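Local structure of tRNA (guanine(6)-N2)-methyltransferase (Thermus thermophilus, 3TMA) at residues L307-P320 and Q341-L354. The protein methylates the N2 atom of guanosine 6 in tRNA(Phe), using S-adenosyl-L-methionine as the methyl donor. Sequence-based numbering, arbitrary orientation.
Sequences LPPGGRVALLTLRP and QGGVYPRVFVLEKL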
ATOM      1  N   LEU A 307      19.719  -6.606 -18.326  1.00 30.23           N
ATOM      2  CA  LEU A 307      18.866  -5.558 -18.914  1.00 30.36           C
ATOM      3  C   LEU A 307      19.381  -5.114 -20.289  1.00 33.00           C
ATOM      4  O   LEU A 307      20.592  -5.040 -20.491  1.00 35.10           O
ATOM      5  CB  LEU A 307      18.821  -4.340 -17.986  1.00 28.48           C
ATOM      6  CG  LEU A 307      18.124  -4.558 -16.629  1.00 29.57           C
ATOM      7  CD1 LEU A 307      18.410  -3.319 -15.705  1.00 25.72           C
ATOM      8  CD2 LEU A 307      16.653  -4.794 -16.793  1.00 24.20           C
ATOM      9  N   PRO A 308      18.469  -4.682 -21.188  1.00 34.56           N
ATOM     10  CA  PRO A 308      18.933  -3.931 -22.377  1.00 36.67           C
ATOM     11  C   PRO A 308      19.207  -2.485 -21.982  1.00 37.31           C
ATOM     12  O   PRO A 308      18.822  -2.075 -20.877  1.00 33.84           O
ATOM     13  CB  PRO A 308      17.723  -3.989 -23.330  1.00 38.75           C
ATOM     14  CG  PRO A 308      16.477  -4.053 -22.373  1.00 36.20           C
ATOM     15  CD  PRO A 308      16.999  -4.625 -21.013  1.00 31.55           C
ATOM     16  N   PRO A 309      19.846  -1.698 -22.872  1.00 40.16           N
ATOM     17  CA  PRO A 309      19.862  -0.248 -22.614  1.00 42.51           C
ATOM     18  C   PRO A 309      18.420   0.260 -22.442  1.00 41.88           C
ATOM     19  O   PRO A 309      17.529  -0.185 -23.159  1.00 41.90           O
ATOM     20  CB  PRO A 309      20.488   0.350 -23.893  1.00 45.54           C
ATOM     21  CG  PRO A 309      21.057  -0.836 -24.661  1.00 46.36           C
ATOM     22  CD  PRO A 309      20.304  -2.042 -24.237  1.00 44.92           C
ATOM     23  N   GLY A 310      18.169   1.115 -21.456  1.00 41.87           N
ATOM     24  CA  GLY A 310      16.778   1.511 -21.137  1.00 40.65           C
ATOM     25  C   GLY A 310      16.026   0.614 -20.156  1.00 37.27           C
ATOM     26  O   GLY A 310      15.021   1.031 -19.578  1.00 36.67           O
ATOM     27  N   GLY A 311      16.538  -0.590 -19.891  1.00 34.77           N
ATOM     28  CA  GLY A 311      15.935  -1.471 -18.866  1.00 29.38           C
ATOM     29  C   GLY A 311      16.006  -0.791 -17.493  1.00 29.73           C
ATOM     30  O   GLY A 311      16.799   0.135 -17.317  1.00 30.69           O
ATOM     31  N   ARG A 312      15.120  -1.159 -16.558  1.00 26.21           N
ATOM     32  CA  ARG A 312      15.026  -0.411 -15.296  1.00 28.48           C
ATOM     33  C   ARG A 312      14.939  -1.357 -14.106  1.00 27.73           C
ATOM     34  O   ARG A 312      14.500  -2.493 -14.263  1.00 24.50           O
ATOM     35  CB  ARG A 312      13.821   0.544 -15.297  1.00 31.27           C
ATOM     36  CG  ARG A 312      13.936   1.690 -16.307  1.00 36.45           C
ATOM     37  CD  ARG A 312      12.850   2.762 -16.154  1.00 45.62           C
ATOM     38  NE  ARG A 312      13.220   3.934 -16.945  1.00 56.98           N
ATOM     39  CZ  ARG A 312      13.288   5.189 -16.492  1.00 58.85           C
ATOM     40  NH1 ARG A 312      12.877   5.494 -15.262  1.00 51.57           N
ATOM     41  NH2 ARG A 312      13.709   6.164 -17.300  1.00 64.38           N
ATOM     42  N   VAL A 313      15.484  -0.924 -12.954  1.00 27.59           N
ATOM     43  CA  VAL A 313      15.354  -1.647 -11.690  1.00 26.00           C
ATOM     44  C   VAL A 313      14.618  -0.736 -10.710  1.00 27.29           C
ATOM     45  O   VAL A 313      14.919   0.449 -10.629  1.00 30.01           O
ATOM     46  CB  VAL A 313      16.755  -2.002 -11.065  1.00 29.20           C
ATOM     47  CG1 VAL A 313      16.591  -2.941  -9.881  1.00 26.58           C
ATOM     48  CG2 VAL A 313      17.667  -2.653 -12.095  1.00 26.06           C
ATOM     49  N   ALA A 314      13.618  -1.249 -10.006  1.00 25.09           N
ATOM     50  CA  ALA A 314      13.089  -0.529  -8.837  1.00 26.95           C
ATOM     51  C   ALA A 314      13.493  -1.341  -7.608  1.00 28.46           C
ATOM     52  O   ALA A 314      13.212  -2.541  -7.527  1.00 26.49           O
ATOM     53  CB  ALA A 314      11.534  -0.396  -8.921  1.00 26.30           C
ATOM     54  N   LEU A 315      14.158  -0.704  -6.694  1.00 28.66           N
ATOM     55  CA  LEU A 315      14.592  -1.435  -5.560  1.00 30.15           C
ATOM     56  C   LEU A 315      14.341  -0.785  -4.233  1.00 30.18           C
ATOM     57  O   LEU A 315      14.376   0.393  -4.105  1.00 31.42           O
ATOM     58  CB  LEU A 315      16.026  -1.960  -5.711  1.00 33.38           C
ATOM     59  CG  LEU A 315      17.269  -1.199  -5.285  1.00 44.51           C
ATOM     60  CD1 LEU A 315      17.227  -0.934  -3.754  1.00 47.25           C
ATOM     61  CD2 LEU A 315      18.434  -2.109  -5.644  1.00 46.72           C
ATOM     62  N   LEU A 316      14.078  -1.612  -3.253  1.00 30.10           N
ATOM     63  CA  LEU A 316      13.769  -1.094  -1.905  1.00 32.05           C
ATOM     64  C   LEU A 316      14.936  -1.406  -0.956  1.00 34.32           C
ATOM     65  O   LEU A 316      15.409  -2.565  -0.926  1.00 37.25           O
ATOM     66  CB  LEU A 316      12.489  -1.813  -1.455  1.00 34.27           C
ATOM     67  CG  LEU A 316      11.621  -1.469  -0.260  1.00 42.73           C
ATOM     68  CD1 LEU A 316      11.125  -0.023  -0.220  1.00 38.22           C
ATOM     69  CD2 LEU A 316      10.451  -2.426  -0.402  1.00 45.36           C
ATOM     70  N   THR A 317      15.416  -0.429  -0.183  1.00 29.79           N
ATOM     71  CA  THR A 317      16.523  -0.705   0.740  1.00 31.78           C
ATOM     72  C   THR A 317      16.494   0.201   1.982  1.00 30.22           C
ATOM     73  O   THR A 317      16.275   1.407   1.865  1.00 28.04           O
ATOM     74  CB  THR A 317      17.951  -0.549   0.025  1.00 32.38           C
ATOM     75  OG1 THR A 317      19.000  -0.687   0.993  1.00 33.55           O
ATOM     76  CG2 THR A 317      18.088   0.838  -0.604  1.00 32.89           C
ATOM     77  N   LEU A 318      16.826  -0.375   3.132  1.00 30.54           N
ATOM     78  CA  LEU A 318      17.115   0.395   4.341  1.00 33.33           C
ATOM     79  C   LEU A 318      18.501   1.008   4.378  1.00 33.62           C
ATOM     80  O   LEU A 318      18.824   1.817   5.291  1.00 34.47           O
ATOM     81  CB  LEU A 318      16.848  -0.440   5.620  1.00 35.57           C
ATOM     82  CG  LEU A 318      15.336  -0.638   5.881  1.00 37.46           C
ATOM     83  CD1 LEU A 318      15.091  -1.871   6.780  1.00 39.14           C
ATOM     84  CD2 LEU A 318      14.721   0.639   6.477  1.00 36.59           C
ATOM     85  N   ARG A 319      19.338   0.653   3.398  1.00 33.38           N
ATOM     86  CA  ARG A 319      20.737   1.094   3.422  1.00 34.23           C
ATOM     87  C   ARG A 319      21.128   1.850   2.135  1.00 35.07           C
ATOM     88  O   ARG A 319      21.933   1.348   1.345  1.00 33.92           O
ATOM     89  CB  ARG A 319      21.639  -0.128   3.631  1.00 37.30           C
ATOM     90  CG  ARG A 319      21.561  -0.707   5.061  1.00 43.27           C
ATOM     91  CD  ARG A 319      22.465  -1.909   5.220  1.00 50.62           C
ATOM     92  NE  ARG A 319      22.363  -2.508   6.546  1.00 53.20           N
ATOM     93  CZ  ARG A 319      23.110  -2.186   7.595  1.00 53.68           C
ATOM     94  NH1 ARG A 319      24.074  -1.252   7.522  1.00 49.19           N
ATOM     95  NH2 ARG A 319      22.902  -2.838   8.723  1.00 58.95           N
ATOM     96  N   PRO A 320      20.619   3.087   1.954  1.00 34.76           N
ATOM     97  CA  PRO A 320      20.869   3.794   0.694  1.00 34.28           C
ATOM     98  C   PRO A 320      22.336   4.135   0.442  1.00 38.82           C
ATOM     99  O   PRO A 320      22.807   4.014  -0.705  1.00 38.45           O
ATOM    100  CB  PRO A 320      20.002   5.062   0.802  1.00 31.20           C
ATOM    101  CG  PRO A 320      19.790   5.256   2.285  1.00 34.75           C
ATOM    102  CD  PRO A 320      19.723   3.848   2.845  1.00 33.54           C
ATOM    103  N   GLN A 341       7.373   1.772   5.697  1.00 45.40           N
ATOM    104  CA  GLN A 341       7.000   0.358   5.679  1.00 48.96           C
ATOM    105  C   GLN A 341       7.269  -0.304   7.042  1.00 49.54           C
ATOM    106  O   GLN A 341       8.408  -0.304   7.539  1.00 49.39           O
ATOM    107  CB  GLN A 341       7.778  -0.388   4.589  1.00 47.33           C
ATOM    108  CG  GLN A 341       7.669  -1.921   4.708  1.00 55.27           C
ATOM    109  CD  GLN A 341       8.640  -2.682   3.809  1.00 61.64           C
ATOM    110  OE1 GLN A 341       9.750  -2.223   3.488  1.00 64.97           O
ATOM    111  NE2 GLN A 341       8.224  -3.857   3.398  1.00 67.96           N
ATOM    112  N   GLY A 342       6.214  -0.823   7.651  1.00 51.37           N
ATOM    113  CA  GLY A 342       6.298  -1.483   8.954  1.00 53.96           C
ATOM    114  C   GLY A 342       6.916  -0.615  10.049  1.00 52.23           C
ATOM    115  O   GLY A 342       7.707  -1.103  10.827  1.00 52.30           O
ATOM    116  N   GLY A 343       6.596   0.677  10.072  1.00 48.91           N
ATOM    117  CA  GLY A 343       7.168   1.579  11.071  1.00 48.90           C
ATOM    118  C   GLY A 343       8.573   2.155  10.786  1.00 44.28           C
ATOM    119  O   GLY A 343       9.045   2.980  11.550  1.00 45.18           O
ATOM    120  N   VAL A 344       9.220   1.748   9.693  1.00 40.53           N
ATOM    121  CA  VAL A 344      10.546   2.253   9.355  1.00 37.20           C
ATOM    122  C   VAL A 344      10.547   2.838   7.951  1.00 34.75           C
ATOM    123  O   VAL A 344       9.496   2.823   7.293  1.00 34.19           O
ATOM    124  CB  VAL A 344      11.696   1.213   9.609  1.00 38.65           C
ATOM    125  CG1 VAL A 344      11.671   0.745  11.083  1.00 38.10           C
ATOM    126  CG2 VAL A 344      11.610   0.001   8.663  1.00 39.56           C
ATOM    127  N   TYR A 345      11.670   3.413   7.500  1.00 30.60           N
ATOM    128  CA  TYR A 345      11.638   4.210   6.272  1.00 30.46           C
ATOM    129  C   TYR A 345      12.683   3.785   5.224  1.00 29.66           C
ATOM    130  O   TYR A 345      13.728   4.455   5.057  1.00 28.81           O
ATOM    131  CB  TYR A 345      11.817   5.693   6.610  1.00 30.58           C
ATOM    132  CG  TYR A 345      10.601   6.302   7.232  1.00 35.56           C
ATOM    133  CD1 TYR A 345      10.341   6.128   8.571  1.00 39.45           C
ATOM    134  CD2 TYR A 345       9.677   7.014   6.464  1.00 34.75           C
ATOM    135  CE1 TYR A 345       9.233   6.729   9.185  1.00 43.98           C
ATOM    136  CE2 TYR A 345       8.558   7.616   7.069  1.00 40.42           C
ATOM    137  CZ  TYR A 345       8.358   7.460   8.424  1.00 46.52           C
ATOM    138  OH  TYR A 345       7.260   8.013   9.043  1.00 53.47           O
ATOM    139  N   PRO A 346      12.388   2.705   4.484  1.00 29.97           N
ATOM    140  CA  PRO A 346      13.281   2.376   3.374  1.00 30.00           C
ATOM    141  C   PRO A 346      13.212   3.421   2.250  1.00 30.02           C
ATOM    142  O   PRO A 346      12.251   4.211   2.190  1.00 31.00           O
ATOM    143  CB  PRO A 346      12.747   1.045   2.879  1.00 28.46           C
ATOM    144  CG  PRO A 346      11.319   1.039   3.261  1.00 29.85           C
ATOM    145  CD  PRO A 346      11.285   1.732   4.613  1.00 29.52           C
ATOM    146  N   ARG A 347      14.231   3.428   1.397  1.00 26.37           N
ATOM    147  CA  ARG A 347      14.199   4.213   0.171  1.00 27.50           C
ATOM    148  C   ARG A 347      13.794   3.303  -0.977  1.00 28.64           C
ATOM    149  O   ARG A 347      14.091   2.093  -0.946  1.00 29.43           O
ATOM    150  CB  ARG A 347      15.612   4.789  -0.093  1.00 28.42           C
ATOM    151  CG  ARG A 347      15.869   6.114   0.657  1.00 29.91           C
ATOM    152  CD  ARG A 347      15.887   5.940   2.188  1.00 33.53           C
ATOM    153  NE  ARG A 347      16.351   7.177   2.830  1.00 32.77           N
ATOM    154  CZ  ARG A 347      15.772   7.772   3.863  1.00 35.84           C
ATOM    155  NH1 ARG A 347      14.849   7.136   4.578  1.00 30.33           N
ATOM    156  NH2 ARG A 347      16.217   8.968   4.259  1.00 30.16           N
ATOM    157  N   VAL A 348      13.101   3.854  -1.972  1.00 27.76           N
ATOM    158  CA  VAL A 348      12.953   3.164  -3.279  1.00 27.56           C
ATOM    159  C   VAL A 348      13.858   3.909  -4.274  1.00 27.76           C
ATOM    160  O   VAL A 348      13.790   5.151  -4.402  1.00 25.96           O
ATOM    161  CB  VAL A 348      11.500   3.179  -3.843  1.00 30.37           C
ATOM    162  CG1 VAL A 348      11.475   2.559  -5.282  1.00 28.77           C
ATOM    163  CG2 VAL A 348      10.532   2.367  -2.911  1.00 32.36           C
ATOM    164  N   PHE A 349      14.723   3.165  -4.944  1.00 25.69           N
ATOM    165  CA  PHE A 349      15.533   3.757  -6.022  1.00 26.80           C
ATOM    166  C   PHE A 349      15.074   3.184  -7.341  1.00 25.78           C
ATOM    167  O   PHE A 349      14.778   2.001  -7.399  1.00 26.99           O
ATOM    168  CB  PHE A 349      17.002   3.351  -5.792  1.00 28.03           C
ATOM    169  CG  PHE A 349      17.633   4.022  -4.579  1.00 32.16           C
ATOM    170  CD1 PHE A 349      17.721   5.398  -4.489  1.00 37.30           C
ATOM    171  CD2 PHE A 349      18.190   3.274  -3.561  1.00 42.75           C
ATOM    172  CE1 PHE A 349      18.346   6.046  -3.362  1.00 37.16           C
ATOM    173  CE2 PHE A 349      18.843   3.923  -2.459  1.00 45.21           C
ATOM    174  CZ  PHE A 349      18.891   5.305  -2.373  1.00 36.85           C
ATOM    175  N   VAL A 350      14.980   4.014  -8.369  1.00 24.83           N
ATOM    176  CA  VAL A 350      14.801   3.535  -9.723  1.00 25.76           C
ATOM    177  C   VAL A 350      16.102   3.767 -10.480  1.00 26.12           C
ATOM    178  O   VAL A 350      16.584   4.901 -10.559  1.00 27.36           O
ATOM    179  CB  VAL A 350      13.624   4.263 -10.460  1.00 24.16           C
ATOM    180  CG1 VAL A 350      13.432   3.673 -11.878  1.00 28.71           C
ATOM    181  CG2 VAL A 350      12.333   4.026  -9.638  1.00 26.83           C
ATOM    182  N   LEU A 351      16.638   2.690 -11.041  1.00 25.36           N
ATOM    183  CA  LEU A 351      17.873   2.735 -11.825  1.00 28.58           C
ATOM    184  C   LEU A 351      17.533   2.433 -13.274  1.00 30.96           C
ATOM    185  O   LEU A 351      16.620   1.644 -13.552  1.00 34.10           O
ATOM    186  CB  LEU A 351      18.865   1.681 -11.311  1.00 28.58           C
ATOM    187  CG  LEU A 351      19.028   1.592  -9.787  1.00 29.10           C
ATOM    188  CD1 LEU A 351      19.750   0.314  -9.410  1.00 30.83           C
ATOM    189  CD2 LEU A 351      19.744   2.805  -9.209  1.00 30.78           C
ATOM    190  N   GLU A 352      18.227   3.093 -14.194  1.00 32.81           N
ATOM    191  CA  GLU A 352      18.089   2.800 -15.605  1.00 33.81           C
ATOM    192  C   GLU A 352      19.466   2.426 -16.160  1.00 34.47           C
ATOM    193  O   GLU A 352      20.468   3.107 -15.909  1.00 33.54           O
ATOM    194  CB  GLU A 352      17.524   4.012 -16.385  1.00 32.13           C
ATOM    195  CG  GLU A 352      17.410   3.724 -17.888  1.00 37.24           C
ATOM    196  CD  GLU A 352      16.910   4.916 -18.728  1.00 52.85           C
ATOM    197  OE1 GLU A 352      16.796   6.039 -18.198  1.00 53.89           O
ATOM    198  OE2 GLU A 352      16.672   4.733 -19.950  1.00 58.64           O
ATOM    199  N   LYS A 353      19.519   1.326 -16.897  1.00 34.00           N
ATOM    200  CA  LYS A 353      20.727   1.007 -17.628  1.00 35.40           C
ATOM    201  C   LYS A 353      20.952   1.976 -18.787  1.00 40.04           C
ATOM    202  O   LYS A 353      20.114   2.059 -19.702  1.00 39.65           O
ATOM    203  CB  LYS A 353      20.641  -0.395 -18.193  1.00 34.40           C
ATOM    204  CG  LYS A 353      21.853  -0.751 -19.067  1.00 36.41           C
ATOM    205  CD  LYS A 353      21.938  -2.284 -19.224  1.00 36.19           C
ATOM    206  CE  LYS A 353      23.185  -2.677 -20.030  1.00 39.31           C
ATOM    207  NZ  LYS A 353      23.337  -4.193 -20.091  1.00 36.47           N
ATOM    208  N   LEU A 354      22.140   2.590 -18.816  1.00 44.32           N
ATOM    209  CA  LEU A 354      22.494   3.561 -19.855  1.00 51.59           C
ATOM    210  C   LEU A 354      22.871   2.857 -21.160  1.00 55.68           C
ATOM    211  O   LEU A 354      23.316   1.694 -21.144  1.00 57.09           O
ATOM    212  CB  LEU A 354      23.669   4.433 -19.389  1.00 53.36           C
ATOM    213  CG  LEU A 354      23.359   5.418 -18.255  1.00 54.26           C
ATOM    214  CD1 LEU A 354      24.659   5.902 -17.598  1.00 55.72           C
ATOM    215  CD2 LEU A 354      22.551   6.611 -18.772  1.00 59.10           C
ATOM    216  OXT LEU A 354      22.749   3.431 -22.259  1.00 60.33           O
TER
HETATM  217  O   HOH W   1      14.193   3.562 -19.545  1.00 47.83           O
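In the Rossmann-fold methyltransferase sheet, strand 347-353 is the reversed strand of the class, slotted antiparallel between strands 312-317 and 331-338. Three hydrogen-bonded pairs, Val313 with Leu351, Leu315 with Phe349 and Thr317 with Arg347, join it to 312-317, whose other edge bonds to the parallel strand 275-278. Val313, Leu315, Phe349 and Leu351 form one apolar face, packed in part on helix 290-305; on the other, Val348 and Val350 pack on helix 189-198, and Ala314 on Ala199 just beyond it. Phe349 lies against the residues that end strand 312-317 and begin the next helix: Pro320 CB meets ring atom CZ edge-on at 3.4 Å, and Thr317 CG2, set between backbone N and carbonyl carbon by a chi1 of 174°, lies obliquely 3.7 Å from CE2. Thr317 OG1 accepts from Arg319 N in an ST turn and also bonds Tyr296 OH. On the other face, Leu316 CD1 wedges between Pro346 CG and Val348 CG2, each 3.6 Å away. Leu316 also lies beside Asn279, inferred by similarity to bind S-adenosyl-L-methionine, so this packing borders the probable cofactor site. At the far end, Gly310 suits the type II turn from Pro308 to Gly311, because at its phi of 87° a CB would be jammed against Pro309 O. Its N donates to Lys353 O, and the extended lysine chain runs back along the turn, its NZ shared between Leu304 O and Leu307 O, the latter at 2.9 Å. Glu352 OE1 makes salt bridges to Arg312 NH2, at 3.2 Å, and to Arg334, while a water accepts from Arg312 NE and donates to Gly310 O at 2.7 Å.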